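Local atomic coordinates of oxysterol-binding protein homolog 3 (Saccharomyces cerevisiae, PDB entry 4IC4), a protein that carries lipids, sterols among them, between membranes through the cytosol by non-vesicular, phosphoinositide-coupled transport, holding each molecule in a hydrophobic pocket. Residues A[32-37]-A[293-298]; A[108-113]-A[286-291]; A[125-130]-A[140-145]; A[316-321]-A[391-396]. All blocks are in the same frame, centred on the assembly; numbering follows the deposited sequence.

How the interactions relate
The four contacts form two clusters in the OSBP-related domain. Interactions 1 and 2 share the loop between strand 281-284 and helix 300-305; their centres lie about 9 Å apart, and they touch through Lys295 with Ser290 and Phe298 with Val289. Interactions 3 and 4, with centres about 11 Å apart, meet where the 316-321 loop runs along strand 127-132. Between interactions 2 and 3 the centres are about 25 Å apart, on opposite sides of the chain's centre. Along the chain, 3 is nested within 2 and 2 within 1, while 4 opens after all of them have closed. Interactions 1, 2 and 4 bring loops and the C-terminal tail onto distant parts of the chain, whereas interaction 3 is a local beta hairpin of the barrel.

Interaction 1. Residues A[32-37]-A[293-298]; sequences NDIPEA and KKKYGF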
loop_
_atom_site.group_PDB
_atom_site.type_symbol
_atom_site.label_atom_id
_atom_site.label_comp_id
_atom_site.label_asym_id
_atom_site.label_seq_id
_atom_site.Cartn_x
_atom_site.Cartn_y
_atom_site.Cartn_z
ATOM N N ASN A 32 -16.793 0.170 7.525
ATOM C CA ASN A 32 -16.099 -0.975 8.115
ATOM C C ASN A 32 -16.570 -2.294 7.514
ATOM O O ASN A 32 -16.546 -3.334 8.177
ATOM C CB ASN A 32 -16.330 -1.008 9.630
ATOM C CG ASN A 32 -15.804 0.230 10.325
ATOM O OD1 ASN A 32 -14.643 0.597 10.162
ATOM N ND2 ASN A 32 -16.658 0.880 11.109
ATOM N N ASP A 33 -16.988 -2.249 6.254
ATOM C CA ASP A 33 -17.495 -3.440 5.592
ATOM C C ASP A 33 -17.689 -3.145 4.111
ATOM O O ASP A 33 -17.709 -1.981 3.694
ATOM C CB ASP A 33 -18.829 -3.835 6.246
ATOM C CG ASP A 33 -19.368 -5.162 5.747
ATOM O OD1 ASP A 33 -18.577 -6.107 5.567
ATOM O OD2 ASP A 33 -20.598 -5.262 5.549
ATOM N N ILE A 34 -17.810 -4.205 3.318
ATOM C CA ILE A 34 -18.033 -4.084 1.882
ATOM C C ILE A 34 -18.944 -5.210 1.435
ATOM O O ILE A 34 -19.089 -6.220 2.131
ATOM C CB ILE A 34 -16.734 -4.217 1.049
ATOM C CG1 ILE A 34 -15.997 -5.506 1.431
ATOM C CG2 ILE A 34 -15.880 -2.977 1.208
ATOM C CD1 ILE A 34 -14.972 -5.943 0.405
ATOM N N PRO A 35 -19.577 -5.050 0.267
ATOM C CA PRO A 35 -20.463 -6.104 -0.232
ATOM C C PRO A 35 -19.625 -7.342 -0.539
ATOM O O PRO A 35 -18.438 -7.236 -0.848
ATOM C CB PRO A 35 -21.054 -5.486 -1.497
ATOM C CG PRO A 35 -21.064 -4.017 -1.183
ATOM C CD PRO A 35 -19.715 -3.821 -0.534
ATOM N N GLU A 36 -20.230 -8.521 -0.452
ATOM C CA GLU A 36 -19.498 -9.741 -0.743
ATOM C C GLU A 36 -19.065 -9.731 -2.205
ATOM O O GLU A 36 -19.710 -9.097 -3.043
ATOM C CB GLU A 36 -20.374 -10.965 -0.463
ATOM C CG GLU A 36 -20.652 -11.192 1.013
ATOM C CD GLU A 36 -21.650 -12.308 1.250
ATOM O OE1 GLU A 36 -21.455 -13.411 0.699
ATOM O OE2 GLU A 36 -22.629 -12.081 1.991
ATOM N N ALA A 37 -17.965 -10.419 -2.503
ATOM C CA ALA A 37 -17.464 -10.495 -3.872
ATOM C C ALA A 37 -18.595 -11.033 -4.744
ATOM O O ALA A 37 -19.297 -11.959 -4.347
ATOM C CB ALA A 37 -16.259 -11.420 -3.935
ATOM N N LYS A 293 -13.773 -14.316 4.099
ATOM C CA LYS A 293 -13.577 -15.228 2.981
ATOM C C LYS A 293 -14.436 -14.810 1.795
ATOM O O LYS A 293 -14.078 -15.045 0.641
ATOM C CB LYS A 293 -13.928 -16.660 3.396
ATOM C CG LYS A 293 -13.667 -17.689 2.313
ATOM C CD LYS A 293 -13.917 -19.103 2.815
ATOM C CE LYS A 293 -13.550 -20.129 1.755
ATOM N NZ LYS A 293 -13.715 -21.524 2.248
ATOM N N LYS A 294 -15.564 -14.173 2.091
ATOM C CA LYS A 294 -16.489 -13.737 1.053
ATOM C C LYS A 294 -16.274 -12.281 0.668
ATOM O O LYS A 294 -16.978 -11.756 -0.193
ATOM C CB LYS A 294 -17.929 -13.917 1.532
ATOM C CG LYS A 294 -18.271 -15.341 1.946
ATOM C CD LYS A 294 -19.701 -15.436 2.443
ATOM C CE LYS A 294 -20.046 -16.858 2.847
ATOM N NZ LYS A 294 -19.870 -17.806 1.713
ATOM N N LYS A 295 -15.300 -11.635 1.305
ATOM C CA LYS A 295 -15.022 -10.231 1.039
ATOM C C LYS A 295 -13.549 -9.916 0.778
ATOM O O LYS A 295 -13.000 -8.960 1.337
ATOM C CB LYS A 295 -15.543 -9.382 2.200
ATOM C CG LYS A 295 -17.030 -9.562 2.473
ATOM C CD LYS A 295 -17.476 -8.766 3.691
ATOM C CE LYS A 295 -18.921 -9.080 4.051
ATOM N NZ LYS A 295 -19.106 -10.528 4.321
ATOM N N TYR A 296 -12.913 -10.731 -0.060
ATOM C CA TYR A 296 -11.517 -10.528 -0.447
ATOM C C TYR A 296 -10.500 -10.564 0.692
ATOM O O TYR A 296 -9.338 -10.223 0.485
ATOM C CB TYR A 296 -11.379 -9.182 -1.170
ATOM C CG TYR A 296 -12.310 -9.000 -2.347
ATOM C CD1 TYR A 296 -12.013 -9.568 -3.585
ATOM C CD2 TYR A 296 -13.488 -8.270 -2.219
ATOM C CE1 TYR A 296 -12.866 -9.414 -4.671
ATOM C CE2 TYR A 296 -14.357 -8.110 -3.303
ATOM C CZ TYR A 296 -14.034 -8.686 -4.523
ATOM O OH TYR A 296 -14.872 -8.535 -5.603
ATOM N N GLY A 297 -10.924 -10.973 1.883
ATOM C CA GLY A 297 -9.999 -11.013 3.005
ATOM C C GLY A 297 -9.613 -9.624 3.486
ATOM O O GLY A 297 -8.609 -9.450 4.173
ATOM N N PHE A 298 -10.429 -8.638 3.126
ATOM C CA PHE A 298 -10.204 -7.237 3.495
ATOM C C PHE A 298 -10.171 -6.971 4.997
ATOM O O PHE A 298 -10.875 -7.626 5.770
ATOM C CB PHE A 298 -11.334 -6.359 2.945
ATOM C CG PHE A 298 -11.113 -5.835 1.550
ATOM C CD1 PHE A 298 -10.201 -6.422 0.678
ATOM C CD2 PHE A 298 -11.881 -4.764 1.097
ATOM C CE1 PHE A 298 -10.063 -5.949 -0.629
ATOM C CE2 PHE A 298 -11.750 -4.289 -0.199
ATOM C CZ PHE A 298 -10.842 -4.879 -1.063
HETATM O O HOH W 1 -18.863 -13.482 -2.089
#
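Two aromatic rings of segment 293-298 receive the apolar side chains of segment 32-37. At the edge of the Tyr296 ring, close to its plane, sits Ile34 CD1, while the methyl of Ala37 makes an off-centre CH-pi contact, its CB 4.0 Å from the ring centroid and 30° off the normal. The same Ile34 CD1 packs obliquely against Phe298, 3.4 Å from CD2. It reaches both rings because CG1 takes the crowded position between the backbone N and the carbonyl carbon (chi1 53°). Pro68, Glu67 and Arg117 also touch the tyrosine. An alanine in place of Tyr296 would probably loosen this junction, since both the CH-pi partner of Ala37 and the ring edge beside Ile34 would be lost.

The backbones are tied by a nearly straight hydrogen bond from Ala37 N to Lys294 O (2.8 Å), which approaches almost along the C=O axis. Water 1 bridges the same carbonyl to Ala37 O. Lys295 slides past Ile34 in the opposite direction, its CD 3.4 Å from Ile34 O, and its bent end gives NZ to Ser290 O. Glu36 runs alongside Lys294, with OE1 3.2 Å from the lysine CD; the carboxylate oxygen lies against the lysine methylenes, and the two charged ends stay beyond salt-bridge distance.

The loop reverses at Lys295-Phe298, where Phe298 N bonds to Lys295 O at 3.1 Å. Tyr296 and Gly297 hold its two central positions with positive phi, the conformation of a type I' beta turn, and the Tyr296 side chain is about 9 Å from that of Lys118, which binds phosphatidylinositol 4-phosphate.

Interaction 2. Residues A[108-113]-A[286-291]; sequences IYRDKT and GDLVSN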
loop_
_atom_site.group_PDB
_atom_site.type_symbol
_atom_site.label_atom_id
_atom_site.label_comp_id
_atom_site.label_asym_id
_atom_site.label_seq_id
_atom_site.Cartn_x
_atom_site.Cartn_y
_atom_site.Cartn_z
ATOM N N ILE A 108 -1.958 -7.538 6.068
ATOM C CA ILE A 108 -3.179 -7.526 5.263
ATOM C C ILE A 108 -3.344 -8.827 4.484
ATOM O O ILE A 108 -4.415 -9.102 3.949
ATOM C CB ILE A 108 -3.230 -6.332 4.264
ATOM C CG1 ILE A 108 -2.100 -6.428 3.238
ATOM C CG2 ILE A 108 -3.178 -5.016 5.034
ATOM C CD1 ILE A 108 -2.206 -5.397 2.121
ATOM N N TYR A 109 -2.286 -9.631 4.439
ATOM C CA TYR A 109 -2.331 -10.896 3.720
ATOM C C TYR A 109 -2.507 -12.086 4.656
ATOM O O TYR A 109 -2.338 -13.232 4.238
ATOM C CB TYR A 109 -1.053 -11.071 2.900
ATOM C CG TYR A 109 -0.858 -9.984 1.872
ATOM C CD1 TYR A 109 -1.760 -9.831 0.823
ATOM C CD2 TYR A 109 0.204 -9.082 1.970
ATOM C CE1 TYR A 109 -1.619 -8.808 -0.108
ATOM C CE2 TYR A 109 0.356 -8.048 1.041
ATOM C CZ TYR A 109 -0.565 -7.920 0.006
ATOM O OH TYR A 109 -0.457 -6.901 -0.912
ATOM N N ARG A 110 -2.858 -11.826 5.913
ATOM C CA ARG A 110 -3.031 -12.926 6.857
ATOM C C ARG A 110 -4.150 -13.862 6.425
ATOM O O ARG A 110 -4.037 -15.080 6.586
ATOM C CB ARG A 110 -3.246 -12.408 8.287
ATOM C CG ARG A 110 -4.432 -11.490 8.548
ATOM C CD ARG A 110 -4.276 -10.979 9.979
ATOM N NE ARG A 110 -5.345 -10.135 10.510
ATOM C CZ ARG A 110 -5.523 -8.851 10.212
ATOM N NH1 ARG A 110 -4.717 -8.239 9.356
ATOM N NH2 ARG A 110 -6.473 -8.158 10.828
ATOM N N ASP A 111 -5.233 -13.308 5.888
ATOM C CA ASP A 111 -6.311 -14.149 5.383
ATOM C C ASP A 111 -5.910 -14.393 3.933
ATOM O O ASP A 111 -5.904 -13.469 3.113
ATOM C CB ASP A 111 -7.661 -13.432 5.424
ATOM C CG ASP A 111 -8.807 -14.329 4.984
ATOM O OD1 ASP A 111 -8.626 -15.070 3.997
ATOM O OD2 ASP A 111 -9.884 -14.290 5.618
ATOM N N LYS A 112 -5.557 -15.636 3.627
ATOM C CA LYS A 112 -5.121 -16.014 2.289
ATOM C C LYS A 112 -6.048 -15.566 1.166
ATOM O O LYS A 112 -5.624 -15.462 0.014
ATOM C CB LYS A 112 -4.921 -17.531 2.221
ATOM C CG LYS A 112 -3.778 -18.025 3.092
ATOM C CD LYS A 112 -3.641 -19.540 3.042
ATOM C CE LYS A 112 -2.478 -20.010 3.901
ATOM N NZ LYS A 112 -2.357 -21.495 3.924
ATOM N N THR A 113 -7.306 -15.300 1.491
ATOM C CA THR A 113 -8.260 -14.865 0.479
ATOM C C THR A 113 -7.757 -13.601 -0.228
ATOM O O THR A 113 -7.965 -13.426 -1.429
ATOM C CB THR A 113 -9.643 -14.579 1.105
ATOM O OG1 THR A 113 -10.084 -15.731 1.837
ATOM C CG2 THR A 113 -10.669 -14.252 0.025
ATOM N N GLY A 286 -5.292 -5.621 13.701
ATOM C CA GLY A 286 -6.607 -5.104 14.014
ATOM C C GLY A 286 -7.650 -6.110 13.567
ATOM O O GLY A 286 -7.416 -7.319 13.595
ATOM N N ASP A 287 -8.798 -5.612 13.129
ATOM C CA ASP A 287 -9.873 -6.491 12.695
ATOM C C ASP A 287 -10.037 -6.591 11.187
ATOM O O ASP A 287 -9.663 -5.688 10.436
ATOM C CB ASP A 287 -11.206 -6.027 13.286
ATOM C CG ASP A 287 -11.185 -5.961 14.801
ATOM O OD1 ASP A 287 -10.697 -6.917 15.432
ATOM O OD2 ASP A 287 -11.666 -4.954 15.358
ATOM N N LEU A 288 -10.600 -7.714 10.762
ATOM C CA LEU A 288 -10.908 -7.949 9.363
ATOM C C LEU A 288 -12.410 -7.724 9.294
ATOM O O LEU A 288 -13.082 -7.671 10.328
ATOM C CB LEU A 288 -10.601 -9.396 8.968
ATOM C CG LEU A 288 -9.137 -9.837 8.989
ATOM C CD1 LEU A 288 -9.038 -11.287 8.541
ATOM C CD2 LEU A 288 -8.316 -8.939 8.073
ATOM N N VAL A 289 -12.945 -7.564 8.091
ATOM C CA VAL A 289 -14.387 -7.398 7.956
ATOM C C VAL A 289 -15.029 -8.730 8.333
ATOM O O VAL A 289 -14.351 -9.759 8.405
ATOM C CB VAL A 289 -14.800 -7.063 6.507
ATOM C CG1 VAL A 289 -14.265 -5.695 6.122
ATOM C CG2 VAL A 289 -14.272 -8.133 5.547
ATOM N N SER A 290 -16.332 -8.709 8.575
ATOM C CA SER A 290 -17.046 -9.929 8.921
ATOM C C SER A 290 -17.069 -10.856 7.708
ATOM O O SER A 290 -17.156 -10.390 6.565
ATOM C CB SER A 290 -18.475 -9.596 9.352
ATOM O OG SER A 290 -19.182 -8.943 8.313
ATOM N N ASN A 291 -16.983 -12.161 7.952
ATOM C CA ASN A 291 -16.998 -13.155 6.880
ATOM C C ASN A 291 -16.019 -12.757 5.779
ATOM O O ASN A 291 -16.392 -12.653 4.610
ATOM C CB ASN A 291 -18.411 -13.261 6.302
ATOM C CG ASN A 291 -19.447 -13.559 7.363
ATOM O OD1 ASN A 291 -20.472 -12.884 7.456
ATOM N ND2 ASN A 291 -19.183 -14.576 8.174
HETATM O O HOH W 2 -6.697 -5.281 10.632
#
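Gly286 opens the second segment by presenting its carbonyl to an arginine: O lies 3.0 Å from Arg110 NH2, oblique to the guanidinium. The glycine's own N-H is taken by the hydroxyl of Tyr81. Asp287 turns its side chain away from segment 108-113 and contributes through its backbone instead. Water 2 donates to Asp287 O and accepts from Arg110 NH2 at 2.9 Å, lying in the plane of the guanidinium at its edge.

Leu288 carries the apolar half of the contact. It meets Arg110 tip to tip, with CD2 lying over one face of the guanidinium, 3.4 Å above the plane and offset toward the rim. Arg110 leaves its backbone in the crowded position (chi1 59°) and then stays extended from CG to NE, which lets the flat group reach the leucine. The other methyl, CD1, packs 4.0 Å from CB of Asp111, the residue after Arg110. That aspartate is fixed from within its own segment: OD1 accepts from Thr113 N at 2.8 Å on its anti lone pair, forming an Asx turn, and from Thr113 OG1 at 2.7 Å above the carboxylate plane. Beyond Leu288 the chain leaves this contact, Val289 pairing with Phe298 and Ser290 O receiving Lys295 NZ.

Across the contact Arg110 has one carbonyl oxygen close by, Gly286 O, and reaches a second, Asp287 O, through water 2; Ser107 O holds NH1 on its own side, while Asp287 OD1 stays 6.4 Å from NH2. The positive charge is probably screened by backbone dipoles and solvent, and the adhesion between these two surface loops does not rest on a salt bridge.

Interaction 3. Residues A[125-130]-A[140-145]; sequences AETFEL and ISEKVS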
loop_
_atom_site.group_PDB
_atom_site.type_symbol
_atom_site.label_atom_id
_atom_site.label_comp_id
_atom_site.label_asym_id
_atom_site.label_seq_id
_atom_site.Cartn_x
_atom_site.Cartn_y
_atom_site.Cartn_z
ATOM N N ALA A 125 -2.000 9.942 -13.526
ATOM C CA ALA A 125 -2.593 11.151 -12.957
ATOM C C ALA A 125 -3.763 10.873 -12.020
ATOM O O ALA A 125 -4.373 11.800 -11.491
ATOM C CB ALA A 125 -3.011 12.122 -14.064
ATOM N N GLU A 126 -4.093 9.599 -11.831
ATOM C CA GLU A 126 -5.142 9.249 -10.884
ATOM C C GLU A 126 -4.545 9.582 -9.511
ATOM O O GLU A 126 -3.331 9.487 -9.308
ATOM C CB GLU A 126 -5.469 7.752 -10.971
ATOM C CG GLU A 126 -6.497 7.264 -9.951
ATOM C CD GLU A 126 -6.939 5.830 -10.207
ATOM O OE1 GLU A 126 -7.343 5.143 -9.244
ATOM O OE2 GLU A 126 -6.890 5.390 -11.375
ATOM N N THR A 127 -5.397 9.965 -8.571
ATOM C CA THR A 127 -4.938 10.314 -7.237
ATOM C C THR A 127 -5.753 9.591 -6.180
ATOM O O THR A 127 -6.788 8.993 -6.472
ATOM C CB THR A 127 -5.086 11.831 -6.981
ATOM O OG1 THR A 127 -6.448 12.221 -7.207
ATOM C CG2 THR A 127 -4.170 12.623 -7.895
ATOM N N PHE A 128 -5.259 9.615 -4.955
ATOM C CA PHE A 128 -6.000 9.043 -3.850
ATOM C C PHE A 128 -5.596 9.765 -2.589
ATOM O O PHE A 128 -4.431 9.754 -2.199
ATOM C CB PHE A 128 -5.755 7.545 -3.670
ATOM C CG PHE A 128 -6.462 6.969 -2.476
ATOM C CD1 PHE A 128 -7.854 6.969 -2.409
ATOM C CD2 PHE A 128 -5.740 6.464 -1.398
ATOM C CE1 PHE A 128 -8.518 6.478 -1.282
ATOM C CE2 PHE A 128 -6.392 5.971 -0.266
ATOM C CZ PHE A 128 -7.788 5.977 -0.206
ATOM N N GLU A 129 -6.559 10.428 -1.967
ATOM C CA GLU A 129 -6.296 11.124 -0.724
ATOM C C GLU A 129 -6.882 10.283 0.398
ATOM O O GLU A 129 -7.824 9.513 0.187
ATOM C CB GLU A 129 -6.966 12.501 -0.701
ATOM C CG GLU A 129 -8.496 12.445 -0.669
ATOM C CD GLU A 129 -9.127 13.740 -0.176
ATOM O OE1 GLU A 129 -9.898 13.683 0.800
ATOM O OE2 GLU A 129 -8.862 14.809 -0.762
ATOM N N LEU A 130 -6.316 10.427 1.587
ATOM C CA LEU A 130 -6.811 9.707 2.748
ATOM C C LEU A 130 -6.562 10.535 3.993
ATOM O O LEU A 130 -5.424 10.685 4.444
ATOM C CB LEU A 130 -6.135 8.338 2.886
ATOM C CG LEU A 130 -6.614 7.523 4.095
ATOM C CD1 LEU A 130 -8.106 7.217 3.974
ATOM C CD2 LEU A 130 -5.812 6.240 4.190
ATOM N N ILE A 140 -1.696 11.922 0.617
ATOM C CA ILE A 140 -2.064 12.195 -0.763
ATOM C C ILE A 140 -1.132 11.341 -1.624
ATOM O O ILE A 140 0.043 11.165 -1.300
ATOM C CB ILE A 140 -1.933 13.695 -1.150
ATOM C CG1 ILE A 140 -2.332 13.876 -2.619
ATOM C CG2 ILE A 140 -0.511 14.187 -0.941
ATOM C CD1 ILE A 140 -3.750 13.437 -2.939
ATOM N N SER A 141 -1.673 10.775 -2.695
ATOM C CA SER A 141 -0.889 9.945 -3.594
ATOM C C SER A 141 -1.321 10.199 -5.033
ATOM O O SER A 141 -2.445 10.640 -5.289
ATOM C CB SER A 141 -1.060 8.464 -3.242
ATOM O OG SER A 141 -2.401 8.027 -3.391
ATOM N N GLU A 142 -0.424 9.915 -5.967
ATOM C CA GLU A 142 -0.699 10.132 -7.379
ATOM C C GLU A 142 0.142 9.191 -8.233
ATOM O O GLU A 142 1.284 8.886 -7.888
ATOM C CB GLU A 142 -0.375 11.595 -7.727
ATOM C CG GLU A 142 -0.607 11.996 -9.176
ATOM C CD GLU A 142 -0.507 13.506 -9.404
ATOM O OE1 GLU A 142 0.284 14.178 -8.709
ATOM O OE2 GLU A 142 -1.214 14.021 -10.296
ATOM N N LYS A 143 -0.428 8.696 -9.327
ATOM C CA LYS A 143 0.354 7.859 -10.228
ATOM C C LYS A 143 1.079 8.880 -11.099
ATOM O O LYS A 143 0.442 9.608 -11.866
ATOM C CB LYS A 143 -0.534 6.970 -11.092
ATOM C CG LYS A 143 0.279 6.087 -12.028
ATOM C CD LYS A 143 -0.596 5.121 -12.788
ATOM C CE LYS A 143 0.240 4.246 -13.709
ATOM N NZ LYS A 143 -0.607 3.255 -14.429
ATOM N N VAL A 144 2.404 8.943 -10.974
ATOM C CA VAL A 144 3.194 9.929 -11.710
ATOM C C VAL A 144 3.844 9.457 -13.011
ATOM O O VAL A 144 4.351 10.274 -13.787
ATOM C CB VAL A 144 4.281 10.540 -10.791
ATOM C CG1 VAL A 144 3.619 11.224 -9.596
ATOM C CG2 VAL A 144 5.239 9.456 -10.308
ATOM N N SER A 145 3.828 8.150 -13.244
ATOM C CA SER A 145 4.379 7.567 -14.467
ATOM C C SER A 145 3.596 6.299 -14.805
ATOM O O SER A 145 3.181 5.571 -13.903
ATOM C CB SER A 145 5.851 7.224 -14.281
ATOM O OG SER A 145 6.361 6.604 -15.450
HETATM O O HOH W 3 -3.748 14.407 -11.097
#
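Phe128 O takes two bonds, one firm and one weak, both from Ser141. The hydroxyl OG donates at 2.9 Å, in the carbonyl plane and on a lone pair, and Ser141 N adds the weak bond with an N-H...O angle of 129°. This joins the two arms of an antiparallel beta hairpin, strands 127-132 and 137-145, in the beta barrel of the domain. Ser141 reaches the carbonyl because OG occupies the crowded position (chi1 62°), and it also meets the edge of the Phe128 ring. In return Phe128 N donates to Ser141 O at 3.0 Å, from above the carbonyl plane. Ahead of strand 127-132, two more backbone bonds tie the segments: Lys143 N to Glu126 O and Ala125 N to Lys143 O.

Phe128 and Ser141 point to the face covered by helix 71-76. Thr127, Glu129, Ile140 and Glu142 share the other, where Thr127 CG2 lies alongside Glu142, 3.8 Å from its CG. Lys143 extends to Pro122 O, its side chain about 3 Å from that of His146, which binds phosphatidylinositol 4-phosphate. The Glu142 carboxylate is held by the N-H groups of Lys362 and Tyr363, and water 3 donates to both its OE2 and Ala125 O, at 2.7 Å each.

Interaction 4. Residues A[316-321]-A[391-396]; sequences LPPTDS and SDISQL
Gln395 sets CG anti to its carbonyl carbon (chi1 -63°) and then bends at chi2 (-75°), which brings its amide to Pro318; the two side chains cross at about a right angle. OE1 stands 3.3 Å from Pro318 CB and NE2 3.5 Å from the same carbon, so the amide touches the ring through both of its heteroatoms. In Ile393, CG2 is anti to the backbone N and reaches the far part of the proline, 3.7 Å from CD. Thr319 places OG1 in the crowded position (chi1 57°), leaving CG2 to pack between Ile393 CG2 at 3.8 Å and Leu396 CD1 at 3.9 Å.

No direct hydrogen bond joins the segments; water 4 does so instead, donating to Pro318 O and accepting from Leu396 N, both at 2.8 Å. A glycine in place of Pro318 would probably weaken the junction, because the ring carbons that meet both Ile393 and Gln395 would be gone.

Pro317 to Asp320 form a type I beta turn, with Pro318 and Thr319 at its two central positions, both touching the C-terminal tail. The tail is itself placed by Asp392, in a salt bridge with Arg384 of helix 381-386, and by Leu396 O, which accepts from Arg352 at the end of helix 335-354. Behind the turn, Thr319 hydrogen-bonds through its backbone and hydroxyl to Thr127, so this loop lies between strand 127-132 and the last residues of the chain.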
loop_
_atom_site.group_PDB
_atom_site.type_symbol
_atom_site.label_atom_id
_atom_site.label_comp_id
_atom_site.label_asym_id
_atom_site.label_seq_id
_atom_site.Cartn_x
_atom_site.Cartn_y
_atom_site.Cartn_z
ATOM N N LEU A 316 -13.325 16.303 -3.393
ATOM C CA LEU A 316 -12.354 15.591 -4.215
ATOM C C LEU A 316 -12.135 16.134 -5.614
ATOM O O LEU A 316 -13.032 16.722 -6.217
ATOM C CB LEU A 316 -12.770 14.125 -4.358
ATOM C CG LEU A 316 -12.962 13.273 -3.104
ATOM C CD1 LEU A 316 -13.553 11.928 -3.513
ATOM C CD2 LEU A 316 -11.625 13.093 -2.384
ATOM N N PRO A 317 -10.914 15.966 -6.141
ATOM C CA PRO A 317 -10.599 16.420 -7.494
ATOM C C PRO A 317 -11.228 15.334 -8.377
ATOM O O PRO A 317 -11.584 14.264 -7.887
ATOM C CB PRO A 317 -9.076 16.379 -7.523
ATOM C CG PRO A 317 -8.771 15.214 -6.630
ATOM C CD PRO A 317 -9.712 15.446 -5.467
ATOM N N PRO A 318 -11.367 15.586 -9.681
ATOM C CA PRO A 318 -11.968 14.596 -10.581
ATOM C C PRO A 318 -11.216 13.271 -10.680
ATOM O O PRO A 318 -11.755 12.281 -11.172
ATOM C CB PRO A 318 -11.976 15.315 -11.929
ATOM C CG PRO A 318 -12.063 16.759 -11.549
ATOM C CD PRO A 318 -11.124 16.858 -10.379
ATOM N N THR A 319 -9.986 13.261 -10.179
ATOM C CA THR A 319 -9.093 12.113 -10.287
ATOM C C THR A 319 -9.004 11.088 -9.154
ATOM O O THR A 319 -8.278 10.101 -9.286
ATOM C CB THR A 319 -7.660 12.623 -10.532
ATOM O OG1 THR A 319 -7.295 13.499 -9.458
ATOM C CG2 THR A 319 -7.569 13.401 -11.849
ATOM N N ASP A 320 -9.716 11.294 -8.051
ATOM C CA ASP A 320 -9.609 10.358 -6.932
ATOM C C ASP A 320 -10.106 8.951 -7.260
ATOM O O ASP A 320 -11.101 8.779 -7.971
ATOM C CB ASP A 320 -10.372 10.905 -5.725
ATOM C CG ASP A 320 -9.985 10.215 -4.425
ATOM O OD1 ASP A 320 -8.961 10.595 -3.818
ATOM O OD2 ASP A 320 -10.707 9.287 -4.008
ATOM N N SER A 321 -9.417 7.940 -6.734
ATOM C CA SER A 321 -9.805 6.549 -6.975
ATOM C C SER A 321 -11.250 6.269 -6.562
ATOM O O SER A 321 -11.897 5.386 -7.126
ATOM C CB SER A 321 -8.881 5.593 -6.217
ATOM O OG SER A 321 -7.547 5.667 -6.688
ATOM N N SER A 391 -10.256 23.525 -11.383
ATOM C CA SER A 391 -10.668 23.884 -12.741
ATOM C C SER A 391 -9.718 23.464 -13.860
ATOM O O SER A 391 -10.143 23.291 -15.003
ATOM C CB SER A 391 -10.915 25.393 -12.829
ATOM O OG SER A 391 -11.985 25.774 -11.983
ATOM N N ASP A 392 -8.440 23.301 -13.536
ATOM C CA ASP A 392 -7.439 22.915 -14.524
ATOM C C ASP A 392 -7.165 21.414 -14.533
ATOM O O ASP A 392 -6.249 20.943 -15.209
ATOM C CB ASP A 392 -6.139 23.680 -14.264
ATOM C CG ASP A 392 -5.566 23.410 -12.885
ATOM O OD1 ASP A 392 -6.351 23.327 -11.916
ATOM O OD2 ASP A 392 -4.329 23.293 -12.768
ATOM N N ILE A 393 -7.960 20.668 -13.775
ATOM C CA ILE A 393 -7.812 19.220 -13.695
ATOM C C ILE A 393 -8.800 18.567 -14.657
ATOM O O ILE A 393 -10.014 18.723 -14.516
ATOM C CB ILE A 393 -8.099 18.714 -12.267
ATOM C CG1 ILE A 393 -7.187 19.428 -11.265
ATOM C CG2 ILE A 393 -7.921 17.204 -12.204
ATOM C CD1 ILE A 393 -5.700 19.246 -11.513
ATOM N N SER A 394 -8.276 17.838 -15.636
ATOM C CA SER A 394 -9.126 17.180 -16.620
ATOM C C SER A 394 -9.785 15.920 -16.084
ATOM O O SER A 394 -9.353 15.352 -15.078
ATOM C CB SER A 394 -8.309 16.819 -17.857
ATOM O OG SER A 394 -7.332 15.842 -17.541
ATOM N N GLN A 395 -10.842 15.497 -16.763
ATOM C CA GLN A 395 -11.565 14.287 -16.400
ATOM C C GLN A 395 -10.897 13.120 -17.126
ATOM O O GLN A 395 -10.832 13.102 -18.356
ATOM C CB GLN A 395 -13.030 14.396 -16.829
ATOM C CG GLN A 395 -13.792 15.508 -16.131
ATOM C CD GLN A 395 -14.140 15.173 -14.695
ATOM O OE1 GLN A 395 -14.481 16.056 -13.909
ATOM N NE2 GLN A 395 -14.068 13.893 -14.346
ATOM N N LEU A 396 -10.394 12.151 -16.370
ATOM C CA LEU A 396 -9.734 10.998 -16.972
ATOM C C LEU A 396 -10.758 10.028 -17.563
ATOM O O LEU A 396 -10.424 9.194 -18.403
ATOM C CB LEU A 396 -8.870 10.288 -15.927
ATOM C CG LEU A 396 -7.773 11.148 -15.287
ATOM C CD1 LEU A 396 -7.088 10.365 -14.176
ATOM C CD2 LEU A 396 -6.763 11.574 -16.349
HETATM O O HOH W 4 -11.474 11.540 -13.835
#